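PDB 6DFD: metal transporter CNNM3 from Homo sapiens, which probably exports magnesium ions across the membrane, relying on a cyclic nucleotide-binding homology domain that mediates dimerisation. Local coordinates for residues V61-P66 / Y138-L143; H98-Q103 / D180-A185; L113-R118 / D188-K193. The protein carries 6 engineered substitutions. All blocks are in the same frame, centred on the assembly; numbering follows the deposited sequence.

Contact 1: residues V61-P66 / Y138-L143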
loop_
_atom_site.group_PDB
_atom_site.type_symbol
_atom_site.label_atom_id
_atom_site.label_comp_id
_atom_site.label_asym_id
_atom_site.label_seq_id
_atom_site.Cartn_x
_atom_site.Cartn_y
_atom_site.Cartn_z
ATOM N N VAL A 61 4.098 2.881 -15.366
ATOM C CA VAL A 61 3.565 1.520 -15.307
ATOM C C VAL A 61 3.970 0.782 -16.575
ATOM O O VAL A 61 3.588 1.180 -17.683
ATOM C CB VAL A 61 2.039 1.514 -15.128
ATOM C CG1 VAL A 61 1.550 0.096 -14.901
ATOM C CG2 VAL A 61 1.645 2.413 -13.964
ATOM N N ASP A 62 4.715 -0.319 -16.404
ATOM C CA ASP A 62 5.363 -0.986 -17.532
ATOM C C ASP A 62 4.359 -1.504 -18.560
ATOM O O ASP A 62 4.611 -1.431 -19.769
ATOM C CB ASP A 62 6.237 -2.133 -17.024
ATOM C CG ASP A 62 7.538 -1.650 -16.406
ATOM O OD1 ASP A 62 7.743 -0.418 -16.328
ATOM O OD2 ASP A 62 8.361 -2.501 -16.000
ATOM N N VAL A 63 3.233 -2.064 -18.110
ATOM C CA VAL A 63 2.267 -2.586 -19.075
ATOM C C VAL A 63 1.678 -1.478 -19.943
ATOM O O VAL A 63 1.100 -1.765 -20.997
ATOM C CB VAL A 63 1.133 -3.363 -18.372
ATOM C CG1 VAL A 63 1.688 -4.555 -17.615
ATOM C CG2 VAL A 63 0.370 -2.472 -17.434
ATOM N N PHE A 64 1.805 -0.218 -19.533
ATOM C CA PHE A 64 1.328 0.915 -20.317
ATOM C C PHE A 64 2.452 1.675 -21.010
ATOM O O PHE A 64 2.215 2.776 -21.519
ATOM C CB PHE A 64 0.534 1.865 -19.427
ATOM C CG PHE A 64 -0.775 1.295 -18.979
ATOM C CD1 PHE A 64 -1.764 1.007 -19.905
ATOM C CD2 PHE A 64 -1.013 1.026 -17.646
ATOM C CE1 PHE A 64 -2.963 0.469 -19.514
ATOM C CE2 PHE A 64 -2.225 0.482 -17.245
ATOM C CZ PHE A 64 -3.196 0.211 -18.178
ATOM N N SER A 65 3.662 1.121 -21.033
ATOM C CA SER A 65 4.778 1.774 -21.707
ATOM C C SER A 65 4.448 2.059 -23.173
ATOM O O SER A 65 3.767 1.265 -23.831
ATOM C CB SER A 65 6.034 0.911 -21.645
ATOM O OG SER A 65 6.920 1.283 -22.684
ATOM N N PRO A 66 4.944 3.176 -23.720
ATOM C CA PRO A 66 4.724 3.458 -25.151
ATOM C C PRO A 66 5.282 2.396 -26.070
ATOM O O PRO A 66 4.933 2.382 -27.257
ATOM C CB PRO A 66 5.435 4.806 -25.355
ATOM C CG PRO A 66 5.341 5.458 -24.013
ATOM C CD PRO A 66 5.535 4.334 -23.029
ATOM N N TYR A 138 -3.455 -0.628 -8.874
ATOM C CA TYR A 138 -3.593 -2.014 -8.446
ATOM C C TYR A 138 -3.938 -2.859 -9.657
ATOM O O TYR A 138 -4.463 -2.361 -10.654
ATOM C CB TYR A 138 -4.698 -2.179 -7.382
ATOM C CG TYR A 138 -4.564 -1.148 -6.298
ATOM C CD1 TYR A 138 -3.789 -1.394 -5.175
ATOM C CD2 TYR A 138 -5.138 0.106 -6.439
ATOM C CE1 TYR A 138 -3.612 -0.425 -4.203
ATOM C CE2 TYR A 138 -4.962 1.082 -5.479
ATOM C CZ TYR A 138 -4.196 0.808 -4.362
ATOM O OH TYR A 138 -4.003 1.777 -3.395
ATOM N N GLY A 139 -3.648 -4.150 -9.548
ATOM C CA GLY A 139 -4.137 -5.115 -10.513
ATOM C C GLY A 139 -3.379 -5.159 -11.818
ATOM O O GLY A 139 -3.931 -5.626 -12.815
ATOM N N VAL A 140 -2.130 -4.687 -11.847
ATOM C CA VAL A 140 -1.333 -4.765 -13.074
ATOM C C VAL A 140 -1.232 -6.204 -13.553
ATOM O O VAL A 140 -1.289 -6.479 -14.759
ATOM C CB VAL A 140 0.060 -4.145 -12.845
ATOM C CG1 VAL A 140 1.011 -4.477 -13.990
ATOM C CG2 VAL A 140 -0.060 -2.637 -12.687
ATOM N N SER A 141 -1.075 -7.148 -12.621
ATOM C CA SER A 141 -0.942 -8.548 -13.016
ATOM C C SER A 141 -2.207 -9.070 -13.683
ATOM O O SER A 141 -2.144 -10.017 -14.477
ATOM C CB SER A 141 -0.595 -9.405 -11.801
ATOM O OG SER A 141 0.775 -9.268 -11.466
ATOM N N ALA A 142 -3.358 -8.473 -13.382
ATOM C CA ALA A 142 -4.591 -8.852 -14.059
ATOM C C ALA A 142 -4.554 -8.517 -15.543
ATOM O O ALA A 142 -5.418 -8.993 -16.287
ATOM C CB ALA A 142 -5.785 -8.169 -13.389
ATOM N N LEU A 143 -3.593 -7.700 -15.977
ATOM C CA LEU A 143 -3.310 -7.457 -17.383
ATOM C C LEU A 143 -2.080 -8.235 -17.852
ATOM O O LEU A 143 -1.440 -7.842 -18.835
ATOM C CB LEU A 143 -3.104 -5.964 -17.642
ATOM C CG LEU A 143 -4.026 -4.974 -16.920
ATOM C CD1 LEU A 143 -3.598 -3.568 -17.241
ATOM C CD2 LEU A 143 -5.480 -5.188 -17.316
#
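Val63 and Val140 meet methyl to methyl, Val63 CG1 lying 3.7 Å from Val140 CG1, and with Leu143 they account for most of the 200 Å² buried here. The same Val140 methyl also approaches the other branch of Val63, whose CG2 is 4.0 Å from Val140 CG1, so that one methyl is set against both prongs of its partner. In Val140, CG1 is anti to the backbone N (chi1 168°), and CG2 stays on the N side. There it packs against Val61 CG1 at 3.9 Å, the two side chains sliding past each other in opposite directions.

In the fold, 61-66 follows helix 47-60, whereas 138-143 continues from strand 137-138 of the beta-barrel domain, so the patch joins the loop after that helix to the barrel. Phe111 of strand 110-114 is touched by Val140 and Leu143 and stacks edge-to-face with Phe64.

Leu143 reaches across with CD1, which is 4.1 Å from Val63 CG2 and 3.9 Å from Phe64 CZ, its side chain running at about a right angle to both. No hydrogen bond crosses the contact. Each backbone instead turns on itself, Phe64 N bonding Val61 O at 2.9 Å and Leu143 N bonding Val140 O at 2.9 Å. Val63 O accepts from Tyr199 OH, while Ser141 N bonds Glu126 of the second subunit, against which Val140 also packs.

Contact 2: residues H98-Q103 / D180-A185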
loop_
_atom_site.group_PDB
_atom_site.type_symbol
_atom_site.label_atom_id
_atom_site.label_comp_id
_atom_site.label_asym_id
_atom_site.label_seq_id
_atom_site.Cartn_x
_atom_site.Cartn_y
_atom_site.Cartn_z
ATOM N N HIS A 98 -19.774 -3.397 -2.262
ATOM C CA HIS A 98 -19.340 -2.547 -3.373
ATOM C C HIS A 98 -18.167 -1.640 -3.006
ATOM O O HIS A 98 -17.627 -0.960 -3.889
ATOM C CB HIS A 98 -20.526 -1.718 -3.881
ATOM C CG HIS A 98 -20.921 -0.589 -2.978
ATOM N ND1 HIS A 98 -21.634 -0.779 -1.814
ATOM C CD2 HIS A 98 -20.720 0.746 -3.083
ATOM C CE1 HIS A 98 -21.842 0.390 -1.232
ATOM N NE2 HIS A 98 -21.301 1.332 -1.984
ATOM N N HIS A 99 -17.751 -1.613 -1.738
ATOM C CA HIS A 99 -16.559 -0.871 -1.346
ATOM C C HIS A 99 -15.265 -1.603 -1.674
ATOM O O HIS A 99 -14.192 -0.983 -1.660
ATOM C CB HIS A 99 -16.587 -0.586 0.157
ATOM C CG HIS A 99 -17.671 0.348 0.567
ATOM N ND1 HIS A 99 -17.979 0.596 1.885
ATOM C CD2 HIS A 99 -18.516 1.107 -0.167
ATOM C CE1 HIS A 99 -18.978 1.458 1.946
ATOM N NE2 HIS A 99 -19.319 1.786 0.713
ATOM N N TYR A 100 -15.327 -2.897 -1.965
ATOM C CA TYR A 100 -14.121 -3.684 -2.189
ATOM C C TYR A 100 -13.749 -3.655 -3.664
ATOM O O TYR A 100 -14.548 -4.045 -4.521
ATOM C CB TYR A 100 -14.307 -5.124 -1.716
ATOM C CG TYR A 100 -14.349 -5.215 -0.214
ATOM C CD1 TYR A 100 -15.526 -4.990 0.468
ATOM C CD2 TYR A 100 -13.202 -5.491 0.521
ATOM C CE1 TYR A 100 -15.577 -5.052 1.848
ATOM C CE2 TYR A 100 -13.243 -5.556 1.905
ATOM C CZ TYR A 100 -14.434 -5.336 2.558
ATOM O OH TYR A 100 -14.491 -5.399 3.931
ATOM N N LEU A 101 -12.533 -3.203 -3.947
ATOM C CA LEU A 101 -11.984 -3.239 -5.296
ATOM C C LEU A 101 -11.253 -4.544 -5.577
ATOM O O LEU A 101 -11.290 -5.052 -6.708
ATOM C CB LEU A 101 -11.029 -2.063 -5.494
ATOM C CG LEU A 101 -11.574 -0.662 -5.200
ATOM C CD1 LEU A 101 -10.513 0.391 -5.522
ATOM C CD2 LEU A 101 -12.856 -0.401 -5.981
ATOM N N TYR A 102 -10.589 -5.094 -4.562
ATOM C CA TYR A 102 -9.893 -6.364 -4.663
ATOM C C TYR A 102 -10.081 -7.126 -3.364
ATOM O O TYR A 102 -10.192 -6.530 -2.290
ATOM C CB TYR A 102 -8.400 -6.174 -4.932
ATOM C CG TYR A 102 -8.131 -5.489 -6.242
ATOM C CD1 TYR A 102 -7.980 -6.225 -7.407
ATOM C CD2 TYR A 102 -8.046 -4.107 -6.318
ATOM C CE1 TYR A 102 -7.737 -5.602 -8.618
ATOM C CE2 TYR A 102 -7.804 -3.473 -7.524
ATOM C CZ TYR A 102 -7.651 -4.232 -8.670
ATOM O OH TYR A 102 -7.417 -3.622 -9.882
ATOM N N GLN A 103 -10.112 -8.451 -3.471
ATOM C CA GLN A 103 -10.227 -9.300 -2.296
ATOM C C GLN A 103 -9.245 -10.449 -2.427
ATOM O O GLN A 103 -9.207 -11.117 -3.466
ATOM C CB GLN A 103 -11.655 -9.816 -2.134
ATOM C CG GLN A 103 -12.658 -8.691 -1.963
ATOM C CD GLN A 103 -14.082 -9.175 -2.008
ATOM O OE1 GLN A 103 -14.816 -8.898 -2.957
ATOM N NE2 GLN A 103 -14.484 -9.907 -0.979
ATOM N N ASP A 180 -2.951 -11.061 -3.837
ATOM C CA ASP A 180 -2.612 -11.276 -2.431
ATOM C C ASP A 180 -2.842 -10.008 -1.622
ATOM O O ASP A 180 -2.070 -9.672 -0.720
ATOM C CB ASP A 180 -1.172 -11.758 -2.285
ATOM C CG ASP A 180 -0.163 -10.709 -2.688
ATOM O OD1 ASP A 180 -0.569 -9.689 -3.282
ATOM O OD2 ASP A 180 1.037 -10.902 -2.401
ATOM N N TYR A 181 -3.897 -9.274 -1.956
ATOM C CA TYR A 181 -4.245 -8.068 -1.227
ATOM C C TYR A 181 -5.745 -7.855 -1.299
ATOM O O TYR A 181 -6.427 -8.339 -2.206
ATOM C CB TYR A 181 -3.518 -6.831 -1.767
ATOM C CG TYR A 181 -3.472 -6.710 -3.279
ATOM C CD1 TYR A 181 -2.396 -7.213 -4.002
ATOM C CD2 TYR A 181 -4.486 -6.066 -3.979
ATOM C CE1 TYR A 181 -2.339 -7.093 -5.384
ATOM C CE2 TYR A 181 -4.438 -5.943 -5.362
ATOM C CZ TYR A 181 -3.361 -6.458 -6.057
ATOM O OH TYR A 181 -3.304 -6.334 -7.429
ATOM N N THR A 182 -6.247 -7.131 -0.310
ATOM C CA THR A 182 -7.609 -6.632 -0.305
ATOM C C THR A 182 -7.535 -5.117 -0.304
ATOM O O THR A 182 -6.688 -4.532 0.383
ATOM C CB THR A 182 -8.386 -7.146 0.922
ATOM O OG1 THR A 182 -8.290 -8.574 0.978
ATOM C CG2 THR A 182 -9.849 -6.749 0.857
ATOM N N VAL A 183 -8.411 -4.487 -1.085
ATOM C CA VAL A 183 -8.442 -3.034 -1.212
ATOM C C VAL A 183 -9.873 -2.579 -0.993
ATOM O O VAL A 183 -10.780 -2.997 -1.723
ATOM C CB VAL A 183 -7.928 -2.559 -2.582
ATOM C CG1 VAL A 183 -8.023 -1.043 -2.688
ATOM C CG2 VAL A 183 -6.497 -3.022 -2.797
ATOM N N ARG A 184 -10.076 -1.710 -0.005
ATOM C CA ARG A 184 -11.411 -1.280 0.378
ATOM C C ARG A 184 -11.492 0.236 0.379
ATOM O O ARG A 184 -10.632 0.906 0.958
ATOM C CB ARG A 184 -11.785 -1.819 1.770
ATOM C CG ARG A 184 -13.179 -1.418 2.231
ATOM C CD ARG A 184 -13.515 -2.017 3.596
ATOM N NE ARG A 184 -12.511 -1.689 4.604
ATOM C CZ ARG A 184 -12.561 -0.641 5.419
ATOM N NH1 ARG A 184 -13.576 0.216 5.371
ATOM N NH2 ARG A 184 -11.580 -0.450 6.285
ATOM N N ALA A 185 -12.559 0.767 -0.207
ATOM C CA ALA A 185 -12.795 2.202 -0.171
ATOM C C ALA A 185 -12.979 2.684 1.259
ATOM O O ALA A 185 -13.666 2.043 2.062
ATOM C CB ALA A 185 -14.039 2.552 -0.977
#
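One face of the Tyr100 ring carries the aliphatic part of Arg184, whose CG stands 4.2 Å from the ring centroid of Tyr100 and 13° off its normal, a CH-pi contact. At the edge, in the ring plane, Thr182 CG2 comes to 3.6 Å from Tyr100 CD2. Tyr102 takes the edge of Tyr181 on one face: Tyr181 CE2 is 3.8 Å from Tyr102 CG and the planes are 64° apart, a T-shaped pair. Arg184 CG is anti to the backbone N (chi1 -179°), which carries it over the Tyr100 ring. An alanine in place of Tyr100 would probably leave the Arg184 methylenes and Thr182 CG2 without the ring they pack on.

Strand 100-102, outermost within this chain in a four-stranded antiparallel sheet of the barrel, pairs here with 181-185 through a classic beta bulge, Leu101 and Tyr102 both facing Val183. Leu101 N bonds Val183 O at 2.8 Å, Val183 N bonds Tyr102 O at 3.0 Å, and Ala185 N bonds His99 O at 2.8 Å.

Tyr102 OH bonds Tyr110 O and Tyr181 OH bonds Glu126 of the second subunit, and through the latter bond this buried aromatic packing is probably linked to the dimer interface.

Contact 3: residues L113-R118 / D188-K193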
loop_
_atom_site.group_PDB
_atom_site.type_symbol
_atom_site.label_atom_id
_atom_site.label_comp_id
_atom_site.label_asym_id
_atom_site.label_seq_id
_atom_site.Cartn_x
_atom_site.Cartn_y
_atom_site.Cartn_z
ATOM N N LEU A 113 -6.689 2.477 -11.190
ATOM C CA LEU A 113 -5.932 3.620 -10.705
ATOM C C LEU A 113 -6.923 4.551 -10.031
ATOM O O LEU A 113 -7.999 4.816 -10.580
ATOM C CB LEU A 113 -5.191 4.349 -11.833
ATOM C CG LEU A 113 -4.459 5.616 -11.369
ATOM C CD1 LEU A 113 -3.167 5.780 -12.067
ATOM C CD2 LEU A 113 -5.294 6.856 -11.613
ATOM N N ILE A 114 -6.574 5.032 -8.845
ATOM C CA ILE A 114 -7.459 5.903 -8.079
ATOM C C ILE A 114 -7.238 7.335 -8.543
ATOM O O ILE A 114 -6.152 7.894 -8.362
ATOM C CB ILE A 114 -7.205 5.769 -6.568
ATOM C CG1 ILE A 114 -7.480 4.337 -6.108
ATOM C CG2 ILE A 114 -8.096 6.761 -5.766
ATOM C CD1 ILE A 114 -7.113 4.091 -4.650
ATOM N N LEU A 115 -8.269 7.943 -9.129
ATOM C CA LEU A 115 -8.148 9.353 -9.490
ATOM C C LEU A 115 -8.368 10.234 -8.276
ATOM O O LEU A 115 -7.697 11.263 -8.111
ATOM C CB LEU A 115 -9.160 9.712 -10.573
ATOM C CG LEU A 115 -8.774 9.842 -12.049
ATOM C CD1 LEU A 115 -7.455 9.209 -12.400
ATOM C CD2 LEU A 115 -9.897 9.299 -12.890
ATOM N N GLN A 116 -9.311 9.843 -7.423
ATOM C CA GLN A 116 -9.621 10.624 -6.239
ATOM C C GLN A 116 -10.175 9.679 -5.185
ATOM O O GLN A 116 -10.976 8.801 -5.502
ATOM C CB GLN A 116 -10.642 11.725 -6.560
ATOM C CG GLN A 116 -10.954 12.648 -5.398
ATOM C CD GLN A 116 -12.016 13.677 -5.741
ATOM O OE1 GLN A 116 -12.190 14.049 -6.901
ATOM N NE2 GLN A 116 -12.736 14.141 -4.726
ATOM N N GLY A 117 -9.729 9.835 -3.948
ATOM C CA GLY A 117 -10.288 9.088 -2.840
ATOM C C GLY A 117 -9.229 8.297 -2.099
ATOM O O GLY A 117 -8.036 8.370 -2.392
ATOM N N ARG A 118 -9.705 7.513 -1.127
ATOM C CA ARG A 118 -8.842 6.845 -0.163
ATOM C C ARG A 118 -9.250 5.391 -0.013
ATOM O O ARG A 118 -10.443 5.075 0.060
ATOM C CB ARG A 118 -8.911 7.534 1.206
ATOM C CG ARG A 118 -8.809 9.036 1.150
ATOM C CD ARG A 118 -7.397 9.472 0.781
ATOM N NE ARG A 118 -6.461 9.184 1.859
ATOM C CZ ARG A 118 -5.194 9.582 1.883
ATOM N NH1 ARG A 118 -4.693 10.283 0.872
ATOM N NH2 ARG A 118 -4.429 9.276 2.922
ATOM N N ASP A 188 -15.757 8.096 -0.965
ATOM C CA ASP A 188 -16.128 8.049 -2.373
ATOM C C ASP A 188 -14.860 7.951 -3.202
ATOM O O ASP A 188 -13.864 8.614 -2.905
ATOM C CB ASP A 188 -16.897 9.293 -2.801
ATOM C CG ASP A 188 -18.278 9.385 -2.186
ATOM O OD1 ASP A 188 -18.822 8.365 -1.707
ATOM O OD2 ASP A 188 -18.815 10.505 -2.217
ATOM N N LEU A 189 -14.890 7.118 -4.239
ATOM C CA LEU A 189 -13.745 6.968 -5.127
ATOM C C LEU A 189 -14.122 7.367 -6.542
ATOM O O LEU A 189 -15.215 7.043 -7.015
ATOM C CB LEU A 189 -13.216 5.524 -5.172
ATOM C CG LEU A 189 -12.853 4.832 -3.859
ATOM C CD1 LEU A 189 -12.325 3.438 -4.153
ATOM C CD2 LEU A 189 -11.833 5.645 -3.078
ATOM N N GLN A 190 -13.194 8.042 -7.222
ATOM C CA GLN A 190 -13.239 8.186 -8.670
ATOM C C GLN A 190 -12.056 7.419 -9.237
ATOM O O GLN A 190 -10.910 7.658 -8.830
ATOM C CB GLN A 190 -13.195 9.655 -9.101
ATOM C CG GLN A 190 -13.535 9.871 -10.572
ATOM C CD GLN A 190 -14.977 9.512 -10.906
ATOM O OE1 GLN A 190 -15.894 9.774 -10.127
ATOM N NE2 GLN A 190 -15.179 8.901 -12.069
ATOM N N LEU A 191 -12.346 6.518 -10.182
ATOM C CA LEU A 191 -11.450 5.443 -10.583
ATOM C C LEU A 191 -11.298 5.371 -12.093
ATOM O O LEU A 191 -12.244 5.627 -12.847
ATOM C CB LEU A 191 -11.983 4.067 -10.126
ATOM C CG LEU A 191 -12.232 3.828 -8.641
ATOM C CD1 LEU A 191 -12.734 2.423 -8.451
ATOM C CD2 LEU A 191 -10.975 4.064 -7.832
ATOM N N ILE A 192 -10.101 4.958 -12.508
ATOM C CA ILE A 192 -9.843 4.386 -13.827
ATOM C C ILE A 192 -9.835 2.872 -13.663
ATOM O O ILE A 192 -9.089 2.342 -12.834
ATOM C CB ILE A 192 -8.500 4.887 -14.391
ATOM C CG1 ILE A 192 -8.571 6.391 -14.667
ATOM C CG2 ILE A 192 -8.089 4.107 -15.644
ATOM C CD1 ILE A 192 -9.639 6.797 -15.704
ATOM N N LYS A 193 -10.670 2.174 -14.430
ATOM C CA LYS A 193 -10.753 0.718 -14.394
ATOM C C LYS A 193 -10.534 0.167 -15.793
ATOM O O LYS A 193 -11.330 0.437 -16.703
ATOM C CB LYS A 193 -12.108 0.250 -13.874
ATOM C CG LYS A 193 -12.219 -1.255 -13.710
ATOM C CD LYS A 193 -13.668 -1.679 -13.469
ATOM C CE LYS A 193 -13.759 -3.025 -12.763
ATOM N NZ LYS A 193 -15.172 -3.411 -12.443
#
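The two backbones run antiparallel, with Leu113 opposite Ile192 in a hydrogen-bonded pair: Leu113 N to Ile192 O and Ile192 N to Leu113 O both measure 2.9 Å. Ile114 and Leu191 form the next, non-hydrogen-bonded pair, and then the register slips by one residue. Leu115 and Gln116 both face Gln190, a classic beta bulge at the corner the chain turns at Leu115. Gln190 O accepts two donors there: Leu115 N at 2.7 Å, with a bent N-H...O angle of 134°, and Gln116 N at 3.1 Å, in the carbonyl plane on a lone pair. Gln190 N returns a bond to Gln116 O at 2.9 Å. At Gly117, phi is 123°, and a CB would clash with Leu189 CD2 and Asp188 O, so glycine fits this site.

On one face of the sheet Ile114 and Leu191 lie side by side, pointing the same way, with Ile114 CG1 3.9 Å from Leu191 CD2. Leu191 CG is anti to its carbonyl carbon (chi1 -58°), on the side from which CD2 reaches Ile114. On the other face, Leu115 CD2 meets Ile192 CG1 at 3.7 Å, facing helix 47-60, which touches Leu115 through Thr53 and Ile192 through Leu50. Strand 189-195 is bonded on its far edge to strand 84-87, which places this pairing within the four-stranded sheet.

The chemistry is thus divided: backbone bonds, doubled at the Gln190 carbonyl, hold the strands together through the bulge, while between the two segments the side chains meet by apolar packing, with no side-chain hydrogen bond.

From the N terminus, helix 47-60 leads into 61-66, which meets 138-143 after 71 intervening residues to close contact 1. Before that closure the chain passes 98-103 and 113-118, whose partners 180-185 and 188-193 come later, so all three contacts cross pairwise and none nests inside another. Contact 2 ties strands of one sheet, contact 3 strands of the other, and they touch where Leu101 packs on Leu189 and Leu191, between the sheets. Contact 1 joins the loop after the first helix to the barrel, meets contact 2 through Tyr138 on Val183 and contact 3 through Tyr138 on Ile114. Contacts 1 and 2 also touch the second subunit.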